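UDP-N-acetylenolpyruvoylglucosamine reductase (Listeria monocytogenes, PDB 3TX1) probably catalyses the NADPH-dependent, FAD-mediated reduction of UDP-N-acetylenolpyruvoylglucosamine to UDP-N-acetylmuramate, a step of bacterial peptidoglycan synthesis. Local coordinates at residues 89-94 and 313-318; 117-122 and 208-213; 56-61 and 101-106. All coordinates share one frame; numbering follows the deposited sequence. Where two conformers were deposited one is given.

Interaction 1 (89-94 and 313-318); sequences NLIIKD and TEVKII. With FAD (flavin-adenine dinucleotide), chain B; SO4 (sulfate ion), chain E.
Asn89 to Lys93 and Lys316 to Ile318 are joined first by main-chain hydrogen bonds, two of them running from Lys316 N to Asn89 O (2.9 Å) and from Lys93 N to Ile318 O (2.8 Å). With Ile91 N to Lys316 O and Ile318 N to Ile91 O between them, they make a two-stranded parallel sheet, the strand axes 15° apart.

Among the apolar contacts, Ile318 holds CG1 between its backbone N and carbonyl carbon (chi1 62°), which carries CD1 back to Leu90 CD2 at 3.8 Å, while Ile92 CG1 lies alongside Ile318 CG1. Asn89 OD1 packs against Val315 CA.

Polar contacts gather at the cofactor end. Asn89 N donates to FAD O2A (2.8 Å). Lys316, bent at chi2, hydrogen-bonds through NZ to O2 of a sulfate ion (2.8 Å), probably from the crystallisation liquor. Glu314, predicted to be catalytic, touches Arg194, another predicted active-site residue. The pairing thus sets the segment binding the FAD phosphate through Asn89 N beside the one carrying Glu314.

Ile91 packs on Tyr292 and Ile296 of helix 289-307, and Ile317 on Met293 of the same helix; on the other face Ile92 and Ile318 meet Ile97 of strand 97-98.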
loop_
_atom_site.group_PDB
_atom_site.type_symbol
_atom_site.label_atom_id
_atom_site.label_comp_id
_atom_site.label_asym_id
_atom_site.label_seq_id
_atom_site.Cartn_x
_atom_site.Cartn_y
_atom_site.Cartn_z
ATOM N N ASN A 89 0.118 2.101 -3.193
ATOM C CA ASN A 89 1.568 2.171 -3.380
ATOM C C ASN A 89 2.089 1.241 -4.484
ATOM O O ASN A 89 3.206 0.721 -4.400
ATOM C CB ASN A 89 2.308 1.849 -2.111
ATOM C CG ASN A 89 3.758 2.242 -2.201
ATOM O OD1 ASN A 89 4.093 3.091 -3.018
ATOM N ND2 ASN A 89 4.630 1.658 -1.353
ATOM N N LEU A 90 1.263 1.008 -5.502
ATOM C CA LEU A 90 1.707 0.258 -6.663
ATOM C C LEU A 90 0.915 0.583 -7.928
ATOM O O LEU A 90 -0.236 1.155 -7.872
ATOM C CB LEU A 90 1.792 -1.243 -6.393
ATOM C CG LEU A 90 0.542 -2.055 -6.108
ATOM C CD1 LEU A 90 -0.345 -2.091 -7.339
ATOM C CD2 LEU A 90 0.949 -3.470 -5.723
ATOM N N ILE A 91 1.683 0.297 -8.981
ATOM C CA ILE A 91 1.334 0.366 -10.351
ATOM C C ILE A 91 1.570 -1.032 -10.872
ATOM O O ILE A 91 2.605 -1.664 -10.671
ATOM C CB ILE A 91 2.202 1.385 -11.103
ATOM C CG1 ILE A 91 2.009 2.770 -10.481
ATOM C CG2 ILE A 91 1.868 1.387 -12.597
ATOM C CD1 ILE A 91 2.965 3.806 -11.014
ATOM N N ILE A 92 0.504 -1.474 -11.492
ATOM C CA ILE A 92 0.235 -2.746 -12.190
ATOM C C ILE A 92 0.102 -2.492 -13.673
ATOM O O ILE A 92 -0.896 -1.919 -14.100
ATOM C CB ILE A 92 -1.094 -3.429 -11.801
ATOM C CG1 ILE A 92 -1.177 -3.735 -10.311
ATOM C CG2 ILE A 92 -1.236 -4.740 -12.565
ATOM C CD1 ILE A 92 -2.602 -3.685 -9.809
ATOM N N LYS A 93 1.065 -2.983 -14.454
ATOM C CA LYS A 93 1.086 -2.807 -15.917
ATOM C C LYS A 93 -0.179 -3.321 -16.555
ATOM O O LYS A 93 -0.837 -4.161 -15.994
ATOM C CB LYS A 93 2.301 -3.503 -16.516
ATOM C CG LYS A 93 3.586 -3.023 -15.862
ATOM C CD LYS A 93 4.845 -3.577 -16.514
ATOM C CE LYS A 93 6.073 -2.891 -15.918
ATOM N NZ LYS A 93 7.327 -3.322 -16.593
ATOM N N ASP A 94 -0.525 -2.797 -17.720
ATOM C CA ASP A 94 -1.732 -3.216 -18.440
ATOM C C ASP A 94 -1.657 -4.676 -18.970
ATOM O O ASP A 94 -2.698 -5.317 -19.194
ATOM C CB ASP A 94 -2.089 -2.182 -19.524
ATOM C CG ASP A 94 -2.319 -0.768 -18.940
ATOM O OD1 ASP A 94 -3.067 -0.617 -17.953
ATOM O OD2 ASP A 94 -1.764 0.210 -19.463
ATOM N N THR A 313 12.173 4.634 -8.021
ATOM C CA THR A 313 10.786 4.606 -7.611
ATOM C C THR A 313 10.608 4.086 -6.171
ATOM O O THR A 313 11.330 3.195 -5.719
ATOM C CB THR A 313 9.941 3.745 -8.561
ATOM O OG1 THR A 313 10.543 2.464 -8.672
ATOM C CG2 THR A 313 9.875 4.337 -9.937
ATOM N N GLU A 314 9.692 4.692 -5.438
ATOM C CA GLU A 314 9.307 4.202 -4.138
ATOM C C GLU A 314 8.144 3.256 -4.422
ATOM O O GLU A 314 8.170 2.105 -4.010
ATOM C CB GLU A 314 8.945 5.369 -3.196
ATOM C CG GLU A 314 7.883 5.130 -2.106
ATOM C CD GLU A 314 8.288 4.199 -0.957
ATOM O OE1 GLU A 314 7.740 4.348 0.175
ATOM O OE2 GLU A 314 9.137 3.309 -1.159
ATOM N N VAL A 315 7.159 3.730 -5.173
ATOM C CA VAL A 315 6.004 2.944 -5.584
ATOM C C VAL A 315 6.396 1.603 -6.272
ATOM O O VAL A 315 7.362 1.554 -7.062
ATOM C CB VAL A 315 5.170 3.800 -6.548
ATOM C CG1 VAL A 315 5.910 3.989 -7.877
ATOM C CG2 VAL A 315 3.822 3.166 -6.808
ATOM N N LYS A 316 5.658 0.524 -5.988
ATOM C CA LYS A 316 5.965 -0.817 -6.559
ATOM C C LYS A 316 5.441 -0.922 -7.958
ATOM O O LYS A 316 4.335 -0.437 -8.235
ATOM C CB LYS A 316 5.290 -1.972 -5.793
ATOM C CG LYS A 316 5.558 -2.066 -4.313
ATOM C CD LYS A 316 7.014 -2.348 -4.035
ATOM C CE LYS A 316 7.226 -2.299 -2.524
ATOM N NZ LYS A 316 8.652 -2.531 -2.144
ATOM N N ILE A 317 6.196 -1.637 -8.790
ATOM C CA ILE A 317 5.876 -1.868 -10.187
ATOM C C ILE A 317 5.674 -3.355 -10.424
ATOM O O ILE A 317 6.605 -4.131 -10.195
ATOM C CB ILE A 317 7.028 -1.369 -11.101
ATOM C CG1 ILE A 317 6.933 0.147 -11.321
ATOM C CG2 ILE A 317 7.025 -2.070 -12.459
ATOM C CD1 ILE A 317 7.443 0.987 -10.178
ATOM N N ILE A 318 4.486 -3.762 -10.890
ATOM C CA ILE A 318 4.195 -5.199 -11.102
ATOM C C ILE A 318 3.272 -5.493 -12.294
ATOM O O ILE A 318 2.477 -4.631 -12.700
ATOM C CB ILE A 318 3.580 -5.871 -9.856
ATOM C CG1 ILE A 318 2.240 -5.212 -9.525
ATOM C CG2 ILE A 318 4.548 -5.865 -8.676
ATOM C CD1 ILE A 318 1.406 -5.966 -8.527
HETATM P PA FAD B . -0.600 -1.847 -1.935
HETATM O O1A FAD B . -1.831 -2.607 -2.298
HETATM O O2A FAD B . -0.241 -0.609 -2.706
HETATM O O5B FAD B . 0.672 -2.802 -2.093
HETATM C C5B FAD B . 1.771 -2.362 -1.302
HETATM C C4B FAD B . 2.780 -3.465 -1.063
HETATM O O4B FAD B . 2.445 -4.200 0.103
HETATM C C3B FAD B . 2.925 -4.490 -2.166
HETATM O O3B FAD B . 4.269 -5.020 -2.052
HETATM C C2B FAD B . 1.920 -5.547 -1.709
HETATM O O2B FAD B . 2.056 -6.883 -2.231
HETATM C C1B FAD B . 2.205 -5.561 -0.236
HETATM N N9A FAD B . 1.013 -5.943 0.500
HETATM C C8A FAD B . -0.201 -5.375 0.457
HETATM N N7A FAD B . -1.005 -5.982 1.375
HETATM C C5A FAD B . -0.307 -6.938 2.028
HETATM C C6A FAD B . -0.534 -7.974 3.070
HETATM N N6A FAD B . -1.734 -8.163 3.686
HETATM N N1A FAD B . 0.519 -8.748 3.409
HETATM C C2A FAD B . 1.716 -8.615 2.854
HETATM N N3A FAD B . 1.995 -7.739 1.888
HETATM C C4A FAD B . 1.041 -6.893 1.439
HETATM N N1 FAD B . 3.092 5.851 2.542
HETATM C C2 FAD B . 3.717 6.290 3.661
HETATM O O2 FAD B . 4.488 5.528 4.269
HETATM N N3 FAD B . 3.536 7.506 4.196
HETATM C C4 FAD B . 2.745 8.426 3.662
HETATM O O4 FAD B . 2.631 9.566 4.169
HETATM C C4X FAD B . 2.032 8.023 2.441
HETATM N N5 FAD B . 1.212 8.881 1.843
HETATM C C5X FAD B . 0.539 8.565 0.727
HETATM C C6 FAD B . -0.311 9.511 0.176
HETATM C C7 FAD B . -1.039 9.220 -0.947
HETATM C C7M FAD B . -1.946 10.264 -1.543
HETATM C C8 FAD B . -0.888 7.867 -1.528
HETATM C C8M FAD B . -1.633 7.476 -2.752
HETATM C C9 FAD B . -0.050 6.933 -0.981
HETATM C C9A FAD B . 0.685 7.237 0.139
HETATM N N10 FAD B . 1.545 6.285 0.741
HETATM C C10 FAD B . 2.241 6.665 1.903
HETATM C "C1'" FAD B . 1.723 4.952 0.136
HETATM C "C2'" FAD B . 0.739 3.947 0.691
HETATM O "O2'" FAD B . -0.344 4.619 1.329
HETATM C "C3'" FAD B . 1.390 3.056 1.732
HETATM O "O3'" FAD B . 2.536 2.485 1.113
HETATM C "C4'" FAD B . 0.416 1.962 2.158
HETATM O "O4'" FAD B . 0.754 1.434 3.449
HETATM C "C5'" FAD B . 0.275 0.861 1.122
HETATM O "O5'" FAD B . -0.968 0.242 1.349
HETATM P P FAD B . -1.708 -0.682 0.302
HETATM O O1P FAD B . -2.627 -1.516 1.119
HETATM O O2P FAD B . -2.249 0.271 -0.709
HETATM O O3P FAD B . -0.579 -1.528 -0.376
HETATM S S SO4 E . 8.863 -6.294 -1.829
HETATM O O1 SO4 E . 8.775 -7.406 -0.848
HETATM O O2 SO4 E . 9.188 -5.034 -1.117
HETATM O O3 SO4 E . 9.904 -6.606 -2.837
HETATM O O4 SO4 E . 7.575 -6.131 -2.546
#

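Interaction 2 (117-122 and 208-213); sequences IVAMSG and ATFSLA
Strands 117-120 and 208-211 run antiparallel, their axes 4.7 Å apart at closest and their directions 156° apart, with Ile117-Phe210 and Ala119-Ala208 as hydrogen-bonded pairs and Val118-Thr209 as the non-hydrogen-bonded pair between them. Each hydrogen-bonded pair is closed by two reciprocal bonds: Phe210 N gives to Ile117 O at 2.7 Å, Ile117 N to Phe210 O at 3.0 Å, and Ala119 and Ala208 exchange bonds in the same way. The N-H...O angles, all nearly straight, show a regular pairing. In the middle pair the CA atoms of Val118 and Thr209 come to 4.5 Å, closer than in the pairs flanking it.

The side chains divide between two faces. On one, Ile117 reaches its partners with separate branches: CG2 meets Phe210 CD1 at 4.0 Å, whereas CD1, at the end of an extended chain, meets Leu212 CD1 at 3.7 Å. Phe210 has CG anti to its carbonyl carbon (chi1 -47°), which lays the ring back along its own strand, over Ala208, with its CD1/CE1 side toward strand 117-120; there Ala119 CB lies at the ring edge, 4.5 Å from Phe210 CE1. Ala208 adds its small methyl to this apolar face. The other face carries Val118 and Thr209, both partly exposed, whose side chains pass each other at a slant.

Beyond the pair, the face of Ile117, Ala119, Ala208 and Phe210 is covered by two helices: Thr128 and Ala132 of helix 125-134 meet Ile117, and Ile150 of helix 150-156 meets Ala119, Ala208 and Phe210. Backbone bonds from Val118 to Glu111 and from Thr209 to Glu170 continue the antiparallel sheet into strands 110-113 and 169-175.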
loop_
_atom_site.group_PDB
_atom_site.type_symbol
_atom_site.label_atom_id
_atom_site.label_comp_id
_atom_site.label_asym_id
_atom_site.label_seq_id
_atom_site.Cartn_x
_atom_site.Cartn_y
_atom_site.Cartn_z
ATOM N N ILE A 117 -4.038 -2.082 20.195
ATOM C CA ILE A 117 -4.941 -2.175 19.060
ATOM C C ILE A 117 -4.636 -3.340 18.085
ATOM O O ILE A 117 -3.492 -3.521 17.635
ATOM C CB ILE A 117 -5.119 -0.805 18.353
ATOM C CG1 ILE A 117 -6.051 0.075 19.208
ATOM C CG2 ILE A 117 -5.715 -0.984 16.965
ATOM C CD1 ILE A 117 -6.179 1.505 18.753
ATOM N N VAL A 118 -5.663 -4.156 17.837
ATOM C CA VAL A 118 -5.587 -5.278 16.899
ATOM C C VAL A 118 -6.481 -4.998 15.717
ATOM O O VAL A 118 -7.676 -4.720 15.898
ATOM C CB VAL A 118 -5.912 -6.670 17.541
ATOM C CG1 VAL A 118 -6.928 -7.464 16.713
ATOM C CG2 VAL A 118 -4.634 -7.478 17.743
ATOM N N ALA A 119 -5.881 -5.073 14.523
ATOM C CA ALA A 119 -6.577 -4.824 13.255
ATOM C C ALA A 119 -6.212 -5.854 12.211
ATOM O O ALA A 119 -5.051 -6.239 12.107
ATOM C CB ALA A 119 -6.231 -3.441 12.733
ATOM N N MET A 120 -7.200 -6.276 11.430
ATOM C CA MET A 120 -6.980 -7.235 10.360
ATOM C C MET A 120 -6.276 -6.589 9.151
ATOM O O MET A 120 -6.299 -5.360 8.997
ATOM C CB MET A 120 -8.281 -7.922 9.989
ATOM C CG MET A 120 -8.591 -9.038 10.950
ATOM S SD MET A 120 -10.072 -9.892 10.441
ATOM C CE MET A 120 -9.838 -11.431 11.312
ATOM N N SER A 121 -5.675 -7.397 8.280
ATOM C CA SER A 121 -4.821 -6.826 7.251
ATOM C C SER A 121 -5.549 -6.113 6.135
ATOM O O SER A 121 -4.918 -5.419 5.321
ATOM C CB SER A 121 -3.891 -7.876 6.691
ATOM O OG SER A 121 -4.630 -8.783 5.921
ATOM N N GLY A 122 -6.874 -6.267 6.120
ATOM C CA GLY A 122 -7.720 -5.687 5.075
ATOM C C GLY A 122 -8.327 -4.395 5.577
ATOM O O GLY A 122 -9.014 -3.697 4.838
ATOM N N ALA A 208 -2.672 -7.211 12.669
ATOM C CA ALA A 208 -1.570 -6.530 13.345
ATOM C C ALA A 208 -1.936 -6.005 14.749
ATOM O O ALA A 208 -3.099 -5.626 15.003
ATOM C CB ALA A 208 -1.046 -5.401 12.466
ATOM N N THR A 209 -0.948 -6.012 15.649
ATOM C CA THR A 209 -1.129 -5.523 17.028
ATOM C C THR A 209 -0.197 -4.361 17.306
ATOM O O THR A 209 1.034 -4.509 17.262
ATOM C CB THR A 209 -0.781 -6.574 18.105
ATOM O OG1 THR A 209 -1.623 -7.721 17.993
ATOM C CG2 THR A 209 -1.004 -5.985 19.463
ATOM N N PHE A 210 -0.781 -3.207 17.610
ATOM C CA PHE A 210 0.013 -2.021 17.937
ATOM C C PHE A 210 -0.004 -1.707 19.448
ATOM O O PHE A 210 -1.080 -1.664 20.065
ATOM C CB PHE A 210 -0.526 -0.837 17.173
ATOM C CG PHE A 210 -0.783 -1.104 15.720
ATOM C CD1 PHE A 210 -2.077 -1.349 15.272
ATOM C CD2 PHE A 210 0.252 -1.038 14.787
ATOM C CE1 PHE A 210 -2.338 -1.557 13.929
ATOM C CE2 PHE A 210 0.006 -1.243 13.442
ATOM C CZ PHE A 210 -1.292 -1.502 13.017
ATOM N N SER A 211 1.186 -1.532 20.036
ATOM C CA SER A 211 1.363 -1.178 21.462
ATOM C C SER A 211 1.220 0.335 21.680
ATOM O O SER A 211 2.195 1.077 21.541
ATOM C CB SER A 211 2.756 -1.576 21.930
ATOM O OG SER A 211 2.806 -2.909 22.363
ATOM N N LEU A 212 0.058 0.826 22.048
ATOM C CA LEU A 212 -0.055 2.254 22.220
ATOM C C LEU A 212 0.000 2.695 23.676
ATOM O O LEU A 212 0.098 1.898 24.572
ATOM C CB LEU A 212 -1.312 2.776 21.542
ATOM C CG LEU A 212 -1.613 2.328 20.118
ATOM C CD1 LEU A 212 -2.840 3.005 19.562
ATOM C CD2 LEU A 212 -0.433 2.432 19.184
ATOM N N ALA A 213 -0.048 3.977 23.907
ATOM C CA ALA A 213 -0.074 4.479 25.271
ATOM C C ALA A 213 -1.311 5.369 25.532
ATOM O O ALA A 213 -1.801 6.060 24.631
ATOM C CB ALA A 213 1.212 5.228 25.574
#

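Interaction 3 (56-61 and 101-106); sequences DVFVMP and ILHLDL
The parallel pairing of strands 54-60 and 100-103 forms the centre of the four-stranded mixed sheet in the FAD-binding region, with Phe58 opposite Ile101 and Val59 opposite Leu102. Three nearly straight backbone bonds fix this register: Ile101 N to Val57 O, Val59 N to Ile101 O (3.0 Å, 176° at the hydrogen) and His103 N to Val59 O.

On the face of Phe58 and Ile101, the phenyl ring leans toward the adjoining strand. Its CG is anti to the backbone N (chi1 -168°), and this carries CD1 to Ile101 CG2 at 3.9 Å and CZ to His103 CB at 3.6 Å. The Phe58 and His103 rings are inclined by only 28° but offset, their centroids 5.8 Å apart, so they scarcely overlap. His103 is anchored beyond the pair by ND1, bonded to Leu84 O, and NE2 makes a weak hydrogen bond to Asp105 OD2 (3.1 Å).

Val59 and Leu102 occupy the other face. Leu102 CD2 touches Val59 CB at 4.0 Å and, further along the chain, Pro61 CD at 3.8 Å; Pro61 CG also meets Leu104 CD2. Leu106, exposed, rests CB near Pro61 O and CD1 against Met60 CB (4.1 Å).

Strands 36-42 and 81-84 flank the pair, Tyr46 meets both aromatic rings, and Val71 of helix 64-76 packs on Leu102. Helix 64-76 links strand 54-60 to strand 81-84 in a beta-alpha-beta crossover, and strand 100-103 lies between the two in the sheet; parallel strands covered by helices are characteristic of the small alpha/beta subdomain of PCMH-type FAD-binding folds, and here Leu104 extends the pairing to the cofactor.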
loop_
_atom_site.group_PDB
_atom_site.type_symbol
_atom_site.label_atom_id
_atom_site.label_comp_id
_atom_site.label_asym_id
_atom_site.label_seq_id
_atom_site.Cartn_x
_atom_site.Cartn_y
_atom_site.Cartn_z
ATOM N N ASP A 56 -5.532 -12.568 -13.982
ATOM C CA ASP A 56 -6.280 -13.779 -14.437
ATOM C C ASP A 56 -7.138 -14.547 -13.400
ATOM O O ASP A 56 -8.221 -15.048 -13.749
ATOM C CB ASP A 56 -5.344 -14.712 -15.227
ATOM C CG ASP A 56 -3.873 -14.535 -14.833
ATOM O OD1 ASP A 56 -3.571 -14.439 -13.614
ATOM O OD2 ASP A 56 -3.023 -14.462 -15.752
ATOM N N VAL A 57 -6.659 -14.598 -12.147
ATOM C CA VAL A 57 -7.346 -15.264 -11.026
ATOM C C VAL A 57 -7.396 -14.345 -9.769
ATOM O O VAL A 57 -6.394 -14.191 -9.068
ATOM C CB VAL A 57 -6.658 -16.605 -10.672
ATOM C CG1 VAL A 57 -7.495 -17.375 -9.668
ATOM C CG2 VAL A 57 -6.424 -17.460 -11.925
ATOM N N PHE A 58 -8.575 -13.787 -9.476
ATOM C CA PHE A 58 -8.760 -12.828 -8.385
ATOM C C PHE A 58 -9.593 -13.367 -7.221
ATOM O O PHE A 58 -10.801 -13.562 -7.343
ATOM C CB PHE A 58 -9.393 -11.557 -8.944
ATOM C CG PHE A 58 -9.374 -10.395 -8.003
ATOM C CD1 PHE A 58 -8.183 -9.714 -7.738
ATOM C CD2 PHE A 58 -10.552 -9.957 -7.390
ATOM C CE1 PHE A 58 -8.172 -8.639 -6.859
ATOM C CE2 PHE A 58 -10.539 -8.870 -6.511
ATOM C CZ PHE A 58 -9.352 -8.210 -6.259
ATOM N N VAL A 59 -8.942 -13.537 -6.070
ATOM C CA VAL A 59 -9.563 -14.162 -4.920
ATOM C C VAL A 59 -9.734 -13.280 -3.696
ATOM O O VAL A 59 -8.774 -12.617 -3.274
ATOM C CB VAL A 59 -8.712 -15.355 -4.482
ATOM C CG1 VAL A 59 -9.456 -16.169 -3.434
ATOM C CG2 VAL A 59 -8.371 -16.222 -5.688
ATOM N N MET A 60 -10.941 -13.325 -3.110
ATOM C CA MET A 60 -11.263 -12.603 -1.856
ATOM C C MET A 60 -11.744 -13.513 -0.719
ATOM O O MET A 60 -12.906 -13.930 -0.719
ATOM C CB MET A 60 -12.282 -11.496 -2.101
ATOM C CG MET A 60 -11.700 -10.316 -2.850
ATOM S SD MET A 60 -12.972 -9.325 -3.637
ATOM C CE MET A 60 -13.850 -10.562 -4.616
ATOM N N PRO A 61 -10.850 -13.847 0.231
ATOM C CA PRO A 61 -11.209 -14.745 1.331
ATOM C C PRO A 61 -11.906 -14.061 2.489
ATOM O O PRO A 61 -11.494 -12.995 2.911
ATOM C CB PRO A 61 -9.871 -15.309 1.806
ATOM C CG PRO A 61 -8.824 -14.433 1.241
ATOM C CD PRO A 61 -9.393 -13.737 0.043
ATOM N N ILE A 101 -4.029 -13.411 -7.602
ATOM C CA ILE A 101 -3.925 -12.214 -6.798
ATOM C C ILE A 101 -4.932 -12.391 -5.658
ATOM O O ILE A 101 -6.095 -12.735 -5.907
ATOM C CB ILE A 101 -4.241 -10.926 -7.618
ATOM C CG1 ILE A 101 -3.107 -10.575 -8.595
ATOM C CG2 ILE A 101 -4.460 -9.731 -6.705
ATOM C CD1 ILE A 101 -2.942 -11.547 -9.753
ATOM N N LEU A 102 -4.471 -12.197 -4.417
ATOM C CA LEU A 102 -5.303 -12.291 -3.230
ATOM C C LEU A 102 -5.534 -10.921 -2.659
ATOM O O LEU A 102 -4.584 -10.181 -2.421
ATOM C CB LEU A 102 -4.584 -13.045 -2.134
ATOM C CG LEU A 102 -4.682 -14.507 -1.777
ATOM C CD1 LEU A 102 -3.870 -14.651 -0.502
ATOM C CD2 LEU A 102 -6.119 -14.862 -1.483
ATOM N N HIS A 103 -6.790 -10.629 -2.381
ATOM C CA HIS A 103 -7.191 -9.363 -1.857
ATOM C C HIS A 103 -7.964 -9.680 -0.595
ATOM O O HIS A 103 -9.008 -10.348 -0.602
ATOM C CB HIS A 103 -7.998 -8.626 -2.939
ATOM C CG HIS A 103 -8.343 -7.191 -2.600
ATOM N ND1 HIS A 103 -7.407 -6.259 -2.323
ATOM C CD2 HIS A 103 -9.572 -6.544 -2.529
ATOM C CE1 HIS A 103 -8.015 -5.086 -2.047
ATOM N NE2 HIS A 103 -9.338 -5.265 -2.171
ATOM N N LEU A 104 -7.472 -9.176 0.517
ATOM C CA LEU A 104 -8.032 -9.524 1.795
ATOM C C LEU A 104 -8.976 -8.476 2.298
ATOM O O LEU A 104 -9.065 -8.203 3.464
ATOM C CB LEU A 104 -6.933 -9.742 2.798
ATOM C CG LEU A 104 -5.739 -10.494 2.277
ATOM C CD1 LEU A 104 -4.532 -10.191 3.106
ATOM C CD2 LEU A 104 -5.990 -11.964 2.247
ATOM N N ASP A 105 -9.698 -7.902 1.378
ATOM C CA ASP A 105 -10.660 -6.859 1.655
ATOM C C ASP A 105 -11.615 -7.292 2.758
ATOM O O ASP A 105 -11.926 -6.502 3.642
ATOM C CB ASP A 105 -11.455 -6.579 0.390
ATOM C CG ASP A 105 -11.770 -5.116 0.224
ATOM O OD1 ASP A 105 -11.690 -4.367 1.221
ATOM O OD2 ASP A 105 -12.078 -4.695 -0.913
ATOM N N LEU A 106 -12.055 -8.558 2.726
ATOM C CA LEU A 106 -13.019 -9.070 3.724
ATOM C C LEU A 106 -12.478 -9.282 5.143
ATOM O O LEU A 106 -13.237 -9.535 6.060
ATOM C CB LEU A 106 -13.683 -10.336 3.217
ATOM C CG LEU A 106 -14.308 -10.028 1.863
ATOM C CD1 LEU A 106 -14.776 -11.281 1.141
ATOM C CD2 LEU A 106 -15.447 -9.053 2.065
#

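In the fold
Interactions 2 and 3 are largely buried, each backing one part of the FAD-binding region: the first lies in the antiparallel sheet, the second in the mixed sheet. They touch where Ser121 OG approaches Leu104 CD1, and both of these residues line the FAD pocket. Interaction 1, only partly buried, stands across the chain's centre from interaction 2, their centres about 26 Å apart, and its segments alternate along the sequence with those of interaction 3. It joins the FAD-binding and C-terminal regions of the chain and adds cofactor and anion contacts to its backbone pairing. The side-chain contacts of interaction 2 are mostly apolar, while interaction 3 adds an aromatic pair and an anchored histidine.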